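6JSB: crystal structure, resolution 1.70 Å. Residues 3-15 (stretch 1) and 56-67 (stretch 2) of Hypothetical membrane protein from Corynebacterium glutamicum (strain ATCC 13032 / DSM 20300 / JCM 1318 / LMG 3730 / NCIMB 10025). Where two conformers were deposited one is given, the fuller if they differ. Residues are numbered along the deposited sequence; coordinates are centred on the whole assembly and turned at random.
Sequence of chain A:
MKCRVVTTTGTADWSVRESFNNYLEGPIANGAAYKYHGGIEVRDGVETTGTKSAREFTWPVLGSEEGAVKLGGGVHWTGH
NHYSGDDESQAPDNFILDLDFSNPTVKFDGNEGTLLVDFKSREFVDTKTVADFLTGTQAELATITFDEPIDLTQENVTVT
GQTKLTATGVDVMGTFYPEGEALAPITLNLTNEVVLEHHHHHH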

# COMPACT_ATOMS: atom_id res chain seq x y z
N CYS A 3 34.36 -2.26 6.54
CA CYS A 3 33.08 -1.75 6.09
C CYS A 3 32.14 -2.91 5.79
O CYS A 3 32.58 -3.99 5.39
N ARG A 4 30.85 -2.67 6.00
CA ARG A 4 29.82 -3.67 5.75
C ARG A 4 28.87 -3.12 4.70
O ARG A 4 28.33 -2.02 4.86
N VAL A 5 28.67 -3.89 3.61
CA VAL A 5 27.72 -3.53 2.57
C VAL A 5 26.60 -4.57 2.63
O VAL A 5 26.88 -5.76 2.73
N VAL A 6 25.34 -4.12 2.66
CA VAL A 6 24.20 -5.04 2.71
C VAL A 6 23.35 -4.75 1.48
O VAL A 6 22.90 -3.62 1.29
N THR A 7 23.17 -5.76 0.63
CA THR A 7 22.31 -5.69 -0.55
C THR A 7 21.08 -6.52 -0.23
O THR A 7 21.21 -7.72 0.03
N THR A 8 19.91 -5.90 -0.27
CA THR A 8 18.66 -6.57 0.12
C THR A 8 17.77 -6.71 -1.10
O THR A 8 17.56 -5.74 -1.83
N THR A 9 17.26 -7.92 -1.33
CA THR A 9 16.30 -8.20 -2.39
C THR A 9 15.12 -8.93 -1.77
O THR A 9 15.20 -9.43 -0.65
N GLY A 10 14.08 -9.11 -2.56
CA GLY A 10 12.95 -9.92 -2.14
C GLY A 10 11.60 -9.26 -2.41
O GLY A 10 11.44 -8.49 -3.37
N THR A 11 10.61 -9.58 -1.57
CA THR A 11 9.26 -9.03 -1.77
C THR A 11 8.66 -8.74 -0.41
O THR A 11 9.08 -9.29 0.61
N ALA A 12 7.61 -7.94 -0.42
CA ALA A 12 6.73 -7.78 0.74
C ALA A 12 5.34 -8.22 0.30
O ALA A 12 4.87 -7.80 -0.76
N ASP A 13 4.67 -9.02 1.13
CA ASP A 13 3.29 -9.42 0.92
C ASP A 13 2.42 -8.50 1.75
O ASP A 13 2.46 -8.59 2.97
N TRP A 14 1.57 -7.69 1.10
CA TRP A 14 0.71 -6.74 1.85
C TRP A 14 -0.56 -6.53 1.04
O TRP A 14 -0.50 -5.85 0.00
N SER A 15 -1.71 -7.03 1.55
CA SER A 15 -2.97 -6.92 0.79
C SER A 15 -3.68 -5.58 1.00
O SER A 15 -4.76 -5.39 0.46
N GLU A 56 -4.45 -10.73 -3.18
CA GLU A 56 -3.13 -10.53 -2.52
C GLU A 56 -2.27 -9.64 -3.41
O GLU A 56 -2.43 -9.61 -4.65
N PHE A 57 -1.35 -8.88 -2.78
CA PHE A 57 -0.37 -8.13 -3.55
C PHE A 57 1.02 -8.46 -3.06
O PHE A 57 1.25 -8.50 -1.84
N THR A 58 1.97 -8.65 -3.99
CA THR A 58 3.37 -8.68 -3.57
C THR A 58 4.04 -7.44 -4.14
O THR A 58 3.75 -7.04 -5.28
N TRP A 59 4.88 -6.80 -3.35
CA TRP A 59 5.54 -5.57 -3.72
C TRP A 59 7.04 -5.85 -3.82
O TRP A 59 7.60 -6.49 -2.91
N PRO A 60 7.72 -5.39 -4.88
CA PRO A 60 9.12 -5.77 -5.06
C PRO A 60 10.02 -4.94 -4.15
O PRO A 60 9.85 -3.74 -4.03
N VAL A 61 11.02 -5.59 -3.54
CA VAL A 61 12.03 -4.87 -2.78
C VAL A 61 13.03 -4.22 -3.72
O VAL A 61 13.58 -4.87 -4.63
N LEU A 62 13.24 -2.92 -3.54
CA LEU A 62 14.28 -2.19 -4.28
C LEU A 62 15.64 -2.26 -3.59
O LEU A 62 16.67 -2.31 -4.28
N GLY A 63 15.65 -2.28 -2.27
CA GLY A 63 16.89 -2.33 -1.51
C GLY A 63 16.63 -1.90 -0.07
O GLY A 63 15.48 -1.70 0.35
N SER A 64 17.71 -1.82 0.68
CA SER A 64 17.59 -1.40 2.07
C SER A 64 18.60 -0.29 2.36
O SER A 64 19.56 -0.07 1.61
N GLU A 65 18.35 0.41 3.45
CA GLU A 65 19.32 1.31 4.07
C GLU A 65 19.22 1.10 5.56
O GLU A 65 18.35 0.36 6.03
N GLU A 66 20.09 1.74 6.33
CA GLU A 66 19.99 1.56 7.78
C GLU A 66 18.56 1.94 8.22
O GLU A 66 18.09 3.03 7.94
N GLY A 67 17.86 0.99 8.83
CA GLY A 67 16.52 1.26 9.33
C GLY A 67 15.41 1.35 8.31
O GLY A 67 14.31 1.79 8.68

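What backbone frame sets the directions of the side chains? Two antiparallel strands pair closely around Ala12 and Trp59, where Ala12 N donates to Trp59 O at 2.9 Å and Trp59 N to Ala12 O at 2.8 Å. The pairing sends Ala12 and Trp59 to one face of the sheet, and Thr11, Asp13, Thr58 and Pro60 to the other.

Which apolar groups fill the contact? Val61 (chi1 t) points toward the first strand; its CG1 lies 4.0 Å from CG2 of Thr8 (chi1 m), and its CG2 comes within 3.6 Å of Thr11 N, beside side-chain-free Gly10. Farther along, Trp14 (chi1 t) and Trp59 (chi1 m) meet obliquely, with ring planes at 37° and Trp14 CE3 3.9 Å from Trp59 CZ2. Phe57 (chi1 m) turns its ring edge to Ser15 O, 3.6 Å from its CE1.

Which side chains make direct polar bonds? The end of the Trp59 indole comes nearer to the first stretch, two residues past its pairing partner Ala12, so that NE1 donates to Trp14 O at 3.1 Å and ties ring to backbone. Ser64 (chi1 p) and Thr8 both point inward, and Ser64 OG donates to Thr8 OG1 at 2.7 Å. At the exposed end the charges attract only loosely: Arg4 NH2 and Glu66 OE2 are 4.3 Å apart, beyond a salt bridge.

Where do waters take over? Asp13 (chi1 m) and Glu56 (chi1 m) bring like charges together, OD2 of Asp13 lying 4.5 Å from OE2 of Glu56; water 4 donates to both, at 2.9 Å and 2.6 Å respectively, and so bridges the two carboxylates. Water 5 joins Ser15 OG (2.6 Å from its oxygen) to Phe57 N (2.9 Å). Near Thr8, water 1 accepts from Thr8 N at 2.9 Å and Ser64 N at 3.0 Å, linking the two backbones.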

# COMPACT_ATOMS: atom_id res chain seq x y z
CB CYS A 3 33.23 -0.88 4.85
SG CYS A 3 34.28 0.59 5.16
CB ARG A 4 29.06 -4.00 7.04
CG ARG A 4 27.95 -5.01 6.90
CD ARG A 4 27.12 -5.06 8.18
NE ARG A 4 26.38 -3.81 8.38
CZ ARG A 4 25.98 -3.37 9.57
NH1 ARG A 4 26.25 -4.08 10.66
NH2 ARG A 4 25.31 -2.23 9.66
CB VAL A 5 28.37 -3.50 1.18
CG1 VAL A 5 27.31 -3.32 0.11
CG2 VAL A 5 29.38 -2.37 1.09
CB VAL A 6 23.39 -4.89 4.01
CG1 VAL A 6 22.16 -5.86 4.07
CG2 VAL A 6 24.32 -5.16 5.22
CB THR A 7 23.00 -6.25 -1.78
OG1 THR A 7 24.20 -5.52 -2.01
CG2 THR A 7 22.08 -6.14 -3.02
CB THR A 8 17.95 -5.77 1.20
OG1 THR A 8 18.79 -5.61 2.35
CG2 THR A 8 16.60 -6.48 1.59
CB THR A 9 16.89 -9.07 -3.50
OG1 THR A 9 17.51 -10.25 -2.91
CG2 THR A 9 17.98 -8.24 -4.22
CB THR A 11 8.30 -10.04 -2.46
OG1 THR A 11 8.29 -11.29 -1.72
CG2 THR A 11 8.75 -10.33 -3.91
CB ALA A 12 6.66 -6.36 1.26
CB ASP A 13 3.04 -10.87 1.36
CG ASP A 13 3.52 -11.94 0.34
OD1 ASP A 13 4.75 -12.11 0.15
OD2 ASP A 13 2.65 -12.66 -0.22
CB TRP A 14 1.42 -5.42 2.08
CG TRP A 14 0.61 -4.46 2.90
CD1 TRP A 14 -0.08 -4.74 4.06
CD2 TRP A 14 0.37 -3.10 2.59
NE1 TRP A 14 -0.72 -3.57 4.50
CE2 TRP A 14 -0.51 -2.58 3.57
CE3 TRP A 14 0.77 -2.27 1.51
CZ2 TRP A 14 -0.94 -1.26 3.59
CZ3 TRP A 14 0.30 -0.90 1.52
CH2 TRP A 14 -0.53 -0.44 2.54
CB SER A 15 -3.96 -8.02 1.22
OG SER A 15 -3.33 -9.28 1.03
CB GLU A 56 -2.42 -11.90 -2.35
CG GLU A 56 -3.17 -12.78 -1.33
CD GLU A 56 -2.48 -14.11 -1.12
OE1 GLU A 56 -2.81 -15.03 -1.86
OE2 GLU A 56 -1.58 -14.23 -0.23
CB PHE A 57 -0.53 -6.57 -3.34
CG PHE A 57 -1.86 -6.00 -3.72
CD1 PHE A 57 -2.69 -5.47 -2.73
CD2 PHE A 57 -2.26 -5.95 -5.06
CE1 PHE A 57 -3.94 -4.90 -3.05
CE2 PHE A 57 -3.46 -5.37 -5.38
CZ PHE A 57 -4.32 -4.87 -4.39
CB THR A 58 4.15 -9.93 -4.03
OG1 THR A 58 4.35 -9.84 -5.45
CG2 THR A 58 3.40 -11.19 -3.66
CB TRP A 59 5.30 -4.48 -2.63
CG TRP A 59 3.82 -4.19 -2.34
CD1 TRP A 59 2.95 -4.97 -1.61
CD2 TRP A 59 3.07 -3.01 -2.72
NE1 TRP A 59 1.71 -4.37 -1.52
CE2 TRP A 59 1.75 -3.17 -2.21
CE3 TRP A 59 3.40 -1.86 -3.46
CZ2 TRP A 59 0.77 -2.22 -2.35
CZ3 TRP A 59 2.39 -0.88 -3.64
CH2 TRP A 59 1.10 -1.07 -3.09
CB PRO A 60 9.38 -5.44 -6.54
CG PRO A 60 8.40 -4.25 -6.84
CD PRO A 60 7.17 -4.64 -6.04
CB VAL A 61 12.76 -5.82 -1.82
CG1 VAL A 61 14.00 -5.07 -1.15
CG2 VAL A 61 11.75 -6.27 -0.76
CB LEU A 62 13.88 -0.71 -4.43
CG LEU A 62 12.57 -0.51 -5.22
CD1 LEU A 62 12.17 0.97 -5.25
CD2 LEU A 62 12.72 -1.05 -6.59
CB SER A 64 17.82 -2.56 3.03
OG SER A 64 19.19 -3.01 2.89
CB GLU A 65 19.03 2.77 3.70
CG GLU A 65 17.65 3.22 4.12
CD GLU A 65 17.20 4.48 3.39
OE1 GLU A 65 17.77 4.75 2.30
OE2 GLU A 65 16.28 5.18 3.89
CB GLU A 66 21.02 2.41 8.55
CG GLU A 66 21.00 2.08 10.04
CD GLU A 66 22.40 1.81 10.66
OE1 GLU A 66 23.28 2.67 10.54
OE2 GLU A 66 22.62 0.74 11.27
O HOH W 1 20.07 -3.01 -0.69
O HOH W 2 18.68 -4.56 -4.02
O HOH W 3 14.27 -7.51 -5.06
O HOH W 4 -0.06 -12.38 0.67
O HOH W 5 -1.01 -9.72 0.02